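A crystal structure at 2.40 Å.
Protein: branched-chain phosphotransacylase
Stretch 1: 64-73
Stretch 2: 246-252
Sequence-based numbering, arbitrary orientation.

Stretch 1 (64-73) LVATGQAQIL
Stretch 2 246-252: TKVPVVL

Stretch 1 begins in a weakly bonded helix, which starts earlier in the chain and runs to about Ala 66, with Leu 64 at phi/psi -58/-27, Val 65 at -89/-32 and Ala 66 at -37/-36. It turns through a loop, then enters a strand that includes Leu 73 and continues beyond the stretch. The loop is built from Thr 67 at -122/-179, Gly 68 at -66/19, Gln 69 at -68/-41, Ala 70 at -130/147 and Gln 71 at -106/-12; Ile 72 (-145/137) and Leu 73 (-108/137) are then in extended, beta conformation. Stretch 2 approaches as a loop, with Thr 246 at -89/169, Lys 247 at -79/-2, Val 248 at -139/129 and Pro 249 at -54/137, and continues as a strand from Val 250 (-117/121), with Val 251 (-101/127) and Leu 252 (-100/126) also extended.

The two strands run parallel. Leu 73 pairs with Val 250, their CA atoms 4.8 Å apart, and Ile 72 lies beside Pro 249 at a CA-CA distance of 5.3 Å. Leu 73 reaches both neighbours of its partner: its N donates to Pro 249 O at 3.1 Å and its O accepts from Val 251 N at 2.8 Å, with N-H...O angles of 172° and 174°. Leu 73 O also receives a CA-H contact from Val 250 CA at 3.4 Å. Proline suits its position because the bond needs only its carbonyl, and a proline has no amide hydrogen to give.

The paired residues put their side chains on the same face. Leu 73 (chi1 t, chi2 p) brings CD2 to 4.0 Å from CG1 of Val 250 (chi1 t). Ile 72 (m, t) and Val 251 (t) also meet, Ile 72 CG2 lying 4.1 Å from Val 251 CG2, while the same Ile 72 methyl comes within 3.7 Å of Pro 249 O.

Val 248 fills the space between Val 65 and the backbone at Gln 71 and Ile 72. It is buried, points toward stretch 1 and, with chi1 at 163° (t), sets CG1 3.0 Å from Gln 71 O and 3.3 Å from Ile 72 CA, a tight fit against backbone. Its CB meets CG1 of Val 65 at 3.4 Å; that valine, also t, points toward stretch 2. A compact, branched, apolar side chain suits this enclosed site. Within stretch 2, Thr 246 OG1 (chi1 p) donates to Val 248 O at 2.5 Å.

Lys 247 is exposed; its side chain (p, t, p, t) lays its aliphatic part near Ala 66, Lys 247 CD being 4.3 Å from Ala 66 O, while NZ is bonded elsewhere in the structure. Gln 71 (m, p, chi3 63°) points away from stretch 2, and its NE2 makes a weak 2.8 Å bond to Gly 68 O. The contact buries 395 Å² in total.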

# COMPACT_ATOMS: atom_id res chain seq x y z
N LEU A 64 8.63 33.73 10.44
CA LEU A 64 10.07 33.61 10.30
C LEU A 64 10.46 32.99 8.95
O LEU A 64 11.55 33.23 8.43
CB LEU A 64 10.63 32.77 11.44
CG LEU A 64 12.11 32.96 11.78
CD1 LEU A 64 12.30 34.37 12.32
CD2 LEU A 64 12.53 31.93 12.82
N VAL A 65 9.56 32.18 8.39
CA VAL A 65 9.78 31.53 7.10
C VAL A 65 9.30 32.42 5.97
O VAL A 65 9.87 32.40 4.87
CB VAL A 65 9.05 30.14 7.02
CG1 VAL A 65 8.92 29.69 5.58
CG2 VAL A 65 9.83 29.09 7.82
N ALA A 66 8.25 33.21 6.23
CA ALA A 66 7.69 34.13 5.24
C ALA A 66 8.79 34.75 4.39
O ALA A 66 8.61 34.98 3.20
CB ALA A 66 6.88 35.22 5.94
N THR A 67 9.94 35.02 5.01
CA THR A 67 11.08 35.58 4.29
C THR A 67 12.28 34.65 4.45
O THR A 67 12.19 33.61 5.10
CB THR A 67 11.48 36.95 4.83
OG1 THR A 67 12.22 36.78 6.04
CG2 THR A 67 10.24 37.79 5.11
N GLY A 68 13.41 35.04 3.87
CA GLY A 68 14.61 34.22 3.96
C GLY A 68 15.15 34.14 5.38
O GLY A 68 16.31 33.80 5.59
N GLN A 69 14.30 34.45 6.35
CA GLN A 69 14.71 34.41 7.75
C GLN A 69 14.95 32.95 8.14
O GLN A 69 15.91 32.63 8.85
CB GLN A 69 13.62 35.03 8.63
CG GLN A 69 14.14 35.68 9.89
CD GLN A 69 14.58 37.12 9.68
OE1 GLN A 69 13.75 38.01 9.48
NE2 GLN A 69 15.88 37.36 9.72
N ALA A 70 14.07 32.08 7.67
CA ALA A 70 14.19 30.65 7.93
C ALA A 70 14.05 29.95 6.58
O ALA A 70 13.33 30.44 5.70
CB ALA A 70 13.10 30.18 8.90
N GLN A 71 14.74 28.83 6.42
CA GLN A 71 14.74 28.06 5.17
C GLN A 71 13.92 26.78 5.26
O GLN A 71 13.66 26.12 4.25
CB GLN A 71 16.18 27.69 4.78
CG GLN A 71 17.07 28.85 4.42
CD GLN A 71 17.27 29.83 5.57
OE1 GLN A 71 17.82 29.49 6.63
NE2 GLN A 71 16.81 31.06 5.37
N ILE A 72 13.55 26.40 6.48
CA ILE A 72 12.76 25.19 6.67
C ILE A 72 11.78 25.37 7.82
O ILE A 72 12.12 25.93 8.86
CB ILE A 72 13.64 23.96 6.98
CG1 ILE A 72 14.58 23.67 5.80
CG2 ILE A 72 12.77 22.75 7.26
CD1 ILE A 72 15.67 22.65 6.13
N LEU A 73 10.55 24.91 7.62
CA LEU A 73 9.54 24.99 8.65
C LEU A 73 9.31 23.58 9.19
O LEU A 73 9.24 22.62 8.41
CB LEU A 73 8.23 25.54 8.06
CG LEU A 73 7.09 25.74 9.05
CD1 LEU A 73 7.50 26.77 10.10
CD2 LEU A 73 5.85 26.20 8.32
N THR A 246 5.54 25.23 -1.34
CA THR A 246 5.83 26.48 -0.66
C THR A 246 7.27 26.86 -0.97
O THR A 246 8.00 26.05 -1.52
CB THR A 246 5.66 26.33 0.87
OG1 THR A 246 6.41 25.19 1.32
CG2 THR A 246 4.20 26.13 1.23
N LYS A 247 7.67 28.08 -0.64
CA LYS A 247 9.04 28.48 -0.93
C LYS A 247 10.00 27.91 0.10
O LYS A 247 11.21 28.10 0.01
CB LYS A 247 9.14 30.01 -1.01
CG LYS A 247 8.54 30.75 0.16
CD LYS A 247 8.56 32.26 -0.08
CE LYS A 247 7.84 32.64 -1.37
NZ LYS A 247 7.78 34.11 -1.54
N VAL A 248 9.45 27.21 1.08
CA VAL A 248 10.25 26.58 2.12
C VAL A 248 9.72 25.16 2.44
O VAL A 248 8.52 24.97 2.65
CB VAL A 248 10.25 27.46 3.40
CG1 VAL A 248 10.71 26.67 4.59
CG2 VAL A 248 11.15 28.69 3.20
N PRO A 249 10.60 24.15 2.44
CA PRO A 249 10.20 22.78 2.74
C PRO A 249 9.49 22.75 4.09
O PRO A 249 9.94 23.40 5.04
CB PRO A 249 11.53 22.04 2.80
CG PRO A 249 12.34 22.73 1.77
CD PRO A 249 12.01 24.20 2.01
N VAL A 250 8.39 22.02 4.19
CA VAL A 250 7.69 21.96 5.46
C VAL A 250 7.73 20.53 5.97
O VAL A 250 7.26 19.62 5.31
CB VAL A 250 6.22 22.45 5.34
CG1 VAL A 250 5.59 22.55 6.73
CG2 VAL A 250 6.18 23.79 4.64
N VAL A 251 8.30 20.34 7.15
CA VAL A 251 8.40 19.01 7.73
C VAL A 251 7.32 18.82 8.81
O VAL A 251 7.18 19.64 9.72
CB VAL A 251 9.80 18.79 8.38
CG1 VAL A 251 9.91 17.40 8.94
CG2 VAL A 251 10.89 19.06 7.36
N LEU A 252 6.54 17.76 8.68
CA LEU A 252 5.49 17.46 9.63
C LEU A 252 5.98 16.40 10.61
O LEU A 252 6.43 15.33 10.20
CB LEU A 252 4.23 16.97 8.91
CG LEU A 252 3.56 18.00 7.99
CD1 LEU A 252 2.39 17.37 7.24
CD2 LEU A 252 3.10 19.18 8.82